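Local structure of 2-C-methyl-D-erythritol 4-phosphate cytidylyltransferase (Thermus thermophilus HB8, 2PX7) at residues 171-175 / 176-180; 181-184 / 185-188; 195-198 / 199-202. The protein probably catalyses the transfer of a cytidylyl group from CTP to 2-C-methyl-D-erythritol 4-phosphate, giving 4-diphosphocytidyl-2-C-methyl-D-erythritol and diphosphate in isoprenoid biosynthesis. One frame throughout, in Å; residues are numbered along the deposited sequence.

Contact 1. Residues 171-175 / 176-180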
loop_
_atom_site.group_PDB
_atom_site.type_symbol
_atom_site.label_atom_id
_atom_site.label_comp_id
_atom_site.label_asym_id
_atom_site.label_seq_id
_atom_site.Cartn_x
_atom_site.Cartn_y
_atom_site.Cartn_z
ATOM N N GLN A 171 3.794 16.946 2.160
ATOM C CA GLN A 171 5.096 17.173 2.790
ATOM C C GLN A 171 5.225 18.645 3.191
ATOM O O GLN A 171 4.888 19.537 2.404
ATOM C CB GLN A 171 6.227 16.734 1.848
ATOM C CG GLN A 171 6.007 15.320 1.260
ATOM C CD GLN A 171 7.220 14.731 0.613
ATOM O OE1 GLN A 171 8.213 15.427 0.319
ATOM N NE2 GLN A 171 7.184 13.410 0.422
ATOM N N GLY A 172 5.704 18.898 4.411
ATOM C CA GLY A 172 5.686 20.236 5.000
ATOM C C GLY A 172 7.088 20.781 5.176
ATOM O O GLY A 172 7.985 20.059 5.554
ATOM N N PHE A 173 7.280 22.063 4.888
ATOM C CA PHE A 173 8.619 22.658 4.952
ATOM C C PHE A 173 8.508 24.114 5.347
ATOM O O PHE A 173 7.478 24.745 5.069
ATOM C CB PHE A 173 9.324 22.566 3.577
ATOM C CG PHE A 173 9.418 21.160 3.026
ATOM C CD1 PHE A 173 10.435 20.306 3.435
ATOM C CD2 PHE A 173 8.502 20.706 2.098
ATOM C CE1 PHE A 173 10.520 18.984 2.944
ATOM C CE2 PHE A 173 8.566 19.402 1.595
ATOM C CZ PHE A 173 9.579 18.533 2.035
ATOM N N PHE A 174 9.556 24.651 5.975
ATOM C CA PHE A 174 9.763 26.107 5.924
ATOM C C PHE A 174 9.892 26.478 4.440
ATOM O O PHE A 174 10.659 25.859 3.701
ATOM C CB PHE A 174 11.031 26.538 6.681
ATOM C CG PHE A 174 11.020 26.205 8.165
ATOM C CD1 PHE A 174 9.818 26.154 8.890
ATOM C CD2 PHE A 174 12.214 25.982 8.847
ATOM C CE1 PHE A 174 9.821 25.869 10.257
ATOM C CE2 PHE A 174 12.224 25.673 10.221
ATOM C CZ PHE A 174 11.030 25.630 10.918
ATOM N N THR A 175 9.131 27.475 3.998
ATOM C CA THR A 175 9.155 27.937 2.591
ATOM C C THR A 175 10.571 28.312 2.135
ATOM O O THR A 175 11.001 27.926 1.045
ATOM C CB THR A 175 8.206 29.132 2.415
ATOM O OG1 THR A 175 6.946 28.799 3.012
ATOM C CG2 THR A 175 8.001 29.473 0.937
ATOM N N ALA A 176 11.286 29.030 2.985
ATOM C CA ALA A 176 12.671 29.444 2.716
ATOM C C ALA A 176 13.617 28.251 2.514
ATOM O O ALA A 176 14.562 28.307 1.724
ATOM C CB ALA A 176 13.176 30.297 3.856
ATOM N N LEU A 177 13.370 27.172 3.249
ATOM C CA LEU A 177 14.204 25.993 3.126
ATOM C C LEU A 177 13.934 25.297 1.788
ATOM O O LEU A 177 14.865 24.910 1.090
ATOM C CB LEU A 177 13.964 25.043 4.308
ATOM C CG LEU A 177 14.642 23.676 4.234
ATOM C CD1 LEU A 177 16.197 23.788 4.272
ATOM C CD2 LEU A 177 14.122 22.807 5.360
ATOM N N LEU A 178 12.661 25.135 1.439
ATOM C CA LEU A 178 12.316 24.511 0.163
ATOM C C LEU A 178 12.823 25.331 -1.053
ATOM O O LEU A 178 13.242 24.770 -2.068
ATOM C CB LEU A 178 10.803 24.205 0.077
ATOM C CG LEU A 178 10.405 23.281 -1.092
ATOM C CD1 LEU A 178 11.153 21.922 -0.994
ATOM C CD2 LEU A 178 8.894 23.065 -1.170
ATOM N N ARG A 179 12.792 26.656 -0.936
ATOM C CA ARG A 179 13.450 27.520 -1.925
ATOM C C ARG A 179 14.955 27.219 -2.030
ATOM O O ARG A 179 15.432 26.972 -3.118
ATOM C CB ARG A 179 13.107 29.006 -1.693
ATOM C CG ARG A 179 11.578 29.228 -1.775
ATOM C CD ARG A 179 11.126 30.541 -2.404
ATOM N NE ARG A 179 10.696 31.483 -1.389
ATOM C CZ ARG A 179 9.497 32.068 -1.295
ATOM N NH1 ARG A 179 8.531 31.876 -2.175
ATOM N NH2 ARG A 179 9.283 32.887 -0.287
ATOM N N GLU A 180 15.682 27.176 -0.910
ATOM C CA GLU A 180 17.096 26.771 -0.951
ATOM C C GLU A 180 17.297 25.422 -1.633
ATOM O O GLU A 180 18.230 25.251 -2.418
ATOM C CB GLU A 180 17.727 26.695 0.444
ATOM C CG GLU A 180 17.878 28.015 1.172
ATOM C CD GLU A 180 18.914 28.954 0.537
ATOM O OE1 GLU A 180 19.875 28.478 -0.112
ATOM O OE2 GLU A 180 18.768 30.177 0.714
#
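R179 runs alongside T175, the residue four places before it, with both side chains pointing the same way. Its CB rests near the T175 carbonyl, and CG comes closer still, 3.2 Å from T175 O. Beyond CG the arginine bends at its second and third torsions, which brings the guanidinium back over the threonine. There the methyl of T175 sits over the centre of one guanidinium face, CG2 lying 3.7 Å from CZ, with NE, NH1 and NH2 round it. At the tip, NH1 turns to L101 O in a weak hydrogen bond. T175 divides its branches accordingly: CG2, anti to the backbone N, serves the arginine, while OG1 (chi1 -49°) is hydrogen-bonded to L106 O. This is the strand-to-helix turn where strand 165-174, an antiparallel member of the mixed sheet of this α/β fold, gives way to helix 175-188 (segments 171-174 and 176-180 at 95°). F174 is the N-cap residue. Its carbonyl takes a straight bond from L178 N (3.1 Å to F174 O, 167° at the hydrogen) and a weak one from L177 N, while R179 N donates to T175 O at 3.0 Å. On the inner side of the turn F173 and L178 cross: CD1 of the leucine lies over one ring face near the rim, and L178 CD2 approaches F173 CD2 at 4.0 Å. F174 meets L177 through their CB atoms, 4.1 Å apart.

Contact 2. Residues 181-184 / 185-188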
loop_
_atom_site.group_PDB
_atom_site.type_symbol
_atom_site.label_atom_id
_atom_site.label_comp_id
_atom_site.label_asym_id
_atom_site.label_seq_id
_atom_site.Cartn_x
_atom_site.Cartn_y
_atom_site.Cartn_z
ATOM N N ALA A 181 16.435 24.459 -1.303
ATOM C CA ALA A 181 16.502 23.118 -1.878
ATOM C C ALA A 181 16.312 23.133 -3.402
ATOM O O ALA A 181 17.067 22.489 -4.143
ATOM C CB ALA A 181 15.470 22.213 -1.215
ATOM N N HIS A 182 15.287 23.840 -3.859
ATOM C CA HIS A 182 15.041 23.962 -5.280
ATOM C C HIS A 182 16.153 24.746 -6.012
ATOM O O HIS A 182 16.502 24.391 -7.129
ATOM C CB HIS A 182 13.641 24.535 -5.555
ATOM C CG HIS A 182 12.558 23.497 -5.550
ATOM N ND1 HIS A 182 12.133 22.857 -6.694
ATOM C CD2 HIS A 182 11.838 22.964 -4.531
ATOM C CE1 HIS A 182 11.182 21.993 -6.385
ATOM N NE2 HIS A 182 10.986 22.036 -5.075
ATOM N N ALA A 183 16.729 25.762 -5.367
ATOM C CA ALA A 183 17.858 26.524 -5.950
ATOM C C ALA A 183 19.108 25.660 -6.159
ATOM O O ALA A 183 19.746 25.697 -7.223
ATOM C CB ALA A 183 18.194 27.749 -5.079
ATOM N N TYR A 184 19.455 24.880 -5.138
ATOM C CA TYR A 184 20.575 23.951 -5.226
ATOM C C TYR A 184 20.315 22.865 -6.264
ATOM O O TYR A 184 21.219 22.495 -7.011
ATOM C CB TYR A 184 20.845 23.331 -3.853
ATOM C CG TYR A 184 22.016 22.377 -3.804
ATOM C CD1 TYR A 184 23.330 22.835 -3.967
ATOM C CD2 TYR A 184 21.816 21.021 -3.570
ATOM C CE1 TYR A 184 24.424 21.950 -3.898
ATOM C CE2 TYR A 184 22.893 20.131 -3.500
ATOM C CZ TYR A 184 24.194 20.603 -3.659
ATOM O OH TYR A 184 25.260 19.714 -3.610
ATOM N N ALA A 185 19.083 22.356 -6.312
ATOM C CA ALA A 185 18.717 21.346 -7.308
ATOM C C ALA A 185 18.843 21.866 -8.747
ATOM O O ALA A 185 19.287 21.138 -9.622
ATOM C CB ALA A 185 17.337 20.801 -7.052
ATOM N N ARG A 186 18.459 23.124 -8.971
ATOM C CA ARG A 186 18.592 23.775 -10.279
ATOM C C ARG A 186 20.060 23.795 -10.735
ATOM O O ARG A 186 20.357 23.398 -11.857
ATOM C CB ARG A 186 18.006 25.196 -10.219
ATOM C CG ARG A 186 17.619 25.828 -11.568
ATOM C CD ARG A 186 16.823 27.151 -11.368
ATOM N NE ARG A 186 15.658 26.967 -10.486
ATOM C CZ ARG A 186 15.411 27.645 -9.350
ATOM N NH1 ARG A 186 16.228 28.617 -8.918
ATOM N NH2 ARG A 186 14.322 27.355 -8.641
ATOM N N ARG A 187 20.963 24.213 -9.843
ATOM C CA ARG A 187 22.416 24.228 -10.102
ATOM C C ARG A 187 23.031 22.855 -10.394
ATOM O O ARG A 187 23.958 22.741 -11.198
ATOM C CB ARG A 187 23.179 24.875 -8.938
ATOM C CG ARG A 187 22.677 26.256 -8.579
ATOM C CD ARG A 187 23.655 27.094 -7.747
ATOM N NE ARG A 187 24.451 26.344 -6.769
ATOM C CZ ARG A 187 24.141 26.214 -5.482
ATOM N NH1 ARG A 187 23.020 26.752 -4.986
ATOM N NH2 ARG A 187 24.954 25.527 -4.685
ATOM N N LYS A 188 22.520 21.821 -9.740
ATOM C CA LYS A 188 23.083 20.487 -9.849
ATOM C C LYS A 188 22.427 19.610 -10.916
ATOM O O LYS A 188 22.959 18.548 -11.244
ATOM C CB LYS A 188 23.015 19.772 -8.488
ATOM C CG LYS A 188 23.711 20.503 -7.343
ATOM C CD LYS A 188 25.235 20.552 -7.493
ATOM C CE LYS A 188 25.890 19.230 -7.077
ATOM N NZ LYS A 188 27.376 19.365 -6.903
#
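K188 folds over one face of the Y184 ring, forming an i to i+4 CH-pi contact on the last turns of helix 175-188. K188 CG stands 3.8 Å from the centroid of the Y184 ring, only 14° off its normal, and is somewhat displaced toward the rim. Bends at the second and third torsions of the lysine then carry its chain along the ring toward the phenol end, where CE reaches 3.6 Å from Y184 OH. R187 comes from a different direction. Its NH2 lies at the ring edge, in the ring plane, 3.2 Å from Y184 CD1; the guanidinium is turned 68° against the ring, and Y184 CA lies over one of its faces. The ring meets both long chains, one at a face and one at an edge, because its CG is anti to the backbone N (chi1 -178°), directing it toward the C-terminal end of the helix. With an alanine in place of Y184, the aliphatic part of K188 is likely to lose the surface it lies on and the R187 guanidinium to turn more freely. One layer further out, the backbone fixes the spacing: K188 N donates to Y184 O at 3.1 Å and R187 N to A183 O at 3.2 Å. The positive charges of R186, R187 and K188 at this end would probably suit the negative end of the helix dipole. Away from the charged side, A181 and A185 pack on L198 of helix 195-201, and H182 is covered by helix 93-103. R186 curls back toward that histidine, so that H182 O lies over one guanidinium face, 4.0 Å from R186 NH2.

Contact 3. Residues 195-198 / 199-202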
loop_
_atom_site.group_PDB
_atom_site.type_symbol
_atom_site.label_atom_id
_atom_site.label_comp_id
_atom_site.label_asym_id
_atom_site.label_seq_id
_atom_site.Cartn_x
_atom_site.Cartn_y
_atom_site.Cartn_z
ATOM N N ASP A 195 9.905 16.400 -2.787
ATOM C CA ASP A 195 10.600 17.556 -2.261
ATOM C C ASP A 195 11.512 17.187 -1.104
ATOM O O ASP A 195 12.555 17.791 -0.939
ATOM C CB ASP A 195 9.589 18.630 -1.833
ATOM C CG ASP A 195 8.943 19.316 -3.030
ATOM O OD1 ASP A 195 9.652 20.048 -3.780
ATOM O OD2 ASP A 195 7.731 19.094 -3.231
ATOM N N ALA A 196 11.132 16.184 -0.302
ATOM C CA ALA A 196 12.003 15.748 0.804
ATOM C C ALA A 196 13.400 15.387 0.317
ATOM O O ALA A 196 14.381 15.679 0.977
ATOM C CB ALA A 196 11.386 14.565 1.527
ATOM N N GLN A 197 13.499 14.739 -0.839
ATOM C CA GLN A 197 14.825 14.376 -1.370
ATOM C C GLN A 197 15.698 15.555 -1.746
ATOM O O GLN A 197 16.922 15.468 -1.653
ATOM C CB GLN A 197 14.680 13.436 -2.554
ATOM C CG GLN A 197 14.272 12.027 -2.132
ATOM C CD GLN A 197 13.740 11.259 -3.301
ATOM O OE1 GLN A 197 14.499 10.623 -4.043
ATOM N NE2 GLN A 197 12.434 11.370 -3.526
ATOM N N LEU A 198 15.079 16.656 -2.181
ATOM C CA LEU A 198 15.822 17.894 -2.512
ATOM C C LEU A 198 16.356 18.554 -1.244
ATOM O O LEU A 198 17.455 19.091 -1.228
ATOM C CB LEU A 198 14.905 18.881 -3.237
ATOM C CG LEU A 198 14.220 18.430 -4.537
ATOM C CD1 LEU A 198 13.535 19.618 -5.180
ATOM C CD2 LEU A 198 15.191 17.753 -5.511
ATOM N N VAL A 199 15.553 18.523 -0.184
ATOM C CA VAL A 199 15.935 19.106 1.092
ATOM C C VAL A 199 17.088 18.290 1.733
ATOM O O VAL A 199 18.039 18.853 2.274
ATOM C CB VAL A 199 14.684 19.228 2.052
ATOM C CG1 VAL A 199 15.104 19.640 3.475
ATOM C CG2 VAL A 199 13.674 20.236 1.495
ATOM N N GLN A 200 16.972 16.966 1.657
ATOM C CA GLN A 200 18.024 16.028 2.064
ATOM C C GLN A 200 19.373 16.322 1.378
ATOM O O GLN A 200 20.415 16.276 2.024
ATOM C CB GLN A 200 17.530 14.597 1.781
ATOM C CG GLN A 200 18.424 13.452 2.225
ATOM C CD GLN A 200 17.748 12.120 1.943
ATOM O OE1 GLN A 200 17.152 11.919 0.872
ATOM N NE2 GLN A 200 17.803 11.226 2.902
ATOM N N ALA A 201 19.353 16.672 0.091
ATOM C CA ALA A 201 20.587 16.987 -0.645
ATOM C C ALA A 201 21.300 18.246 -0.129
ATOM O O ALA A 201 22.498 18.425 -0.341
ATOM C CB ALA A 201 20.311 17.071 -2.154
ATOM N N LEU A 202 20.575 19.091 0.604
ATOM C CA LEU A 202 21.191 20.237 1.284
ATOM C C LEU A 202 21.975 19.859 2.535
ATOM O O LEU A 202 22.823 20.609 2.992
ATOM C CB LEU A 202 20.118 21.279 1.651
ATOM C CG LEU A 202 19.583 22.236 0.587
ATOM C CD1 LEU A 202 18.496 23.118 1.216
ATOM C CD2 LEU A 202 20.685 23.134 -0.002
HETATM O O HOH W 1 18.303 13.305 -1.512
#
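V199 reaches back one turn to the carbonyl of D195 in the short helix 195-201, which lies between helix 175-188 and the second subunit. V199 N donates to D195 O at 3.2 Å, nearly in line with the carbonyl bond, and the valine methyl CG2 lies against the same carbonyl, 3.6 Å from D195 O. CG2 gains that place by lying beside the backbone N, with CG1 anti to it (chi1 171°). The valine side chain also packs on F173 of strand 165-174 and A181 of helix 175-188, so this face of the helix belongs to the protein interior. L198 contributes mainly backbone to the local contact: its carbonyl oxygen is 3.6 Å from A201 CB. Its buried side chain instead lies against H182 and Q94, on the two neighbouring helices. Q197 lies on the side that faces the second subunit. A201 N donates to Q197 O at 3.2 Å, coming from above the carbonyl plane, 37° out of it; the same oxygen accepts a hydrogen bond from a water. That water also donates to Q200 OE1, at 3.0 Å, thereby tying the Q200 amide to the backbone one turn behind. The two glutamine side chains cross with their amides almost perpendicular (86°), and Q200 OE1 comes only within 4.2 Å of Q197 CG. They answer to different partners: Q197 NE2 bonds D194 and S193, whereas Q200 NE2 bonds G156 O of the second subunit. Y155 of that subunit packs on A196, Q197 and Q200, making this side part of the dimer interface. The bridging water lies 2.6 Å from Q197 O.

Overall arrangement
Contacts 1 and 2 are successive pieces of helix 175-188, their centres 13 Å apart, and contact 3 lies beside both, about 10 Å from the centre of each. Two polar links tie the short helix to what precedes it: Q171 OE1 of contact 1 probably accepts from A196 N at 3.1 Å, and H182 NE2 of contact 2 probably hydrogen-bonds D195 OD1, at 2.7 Å. Apolar packing fills in round them, as where F173 CE2 lies 3.7 Å from D195 CB. Contacts 1 and 2 lie away from the residues predicted to act in catalysis; contact 3 comes nearer, the Q197 side chain lying about 11 Å from that of K217, predicted to position the MEP substrate for attack.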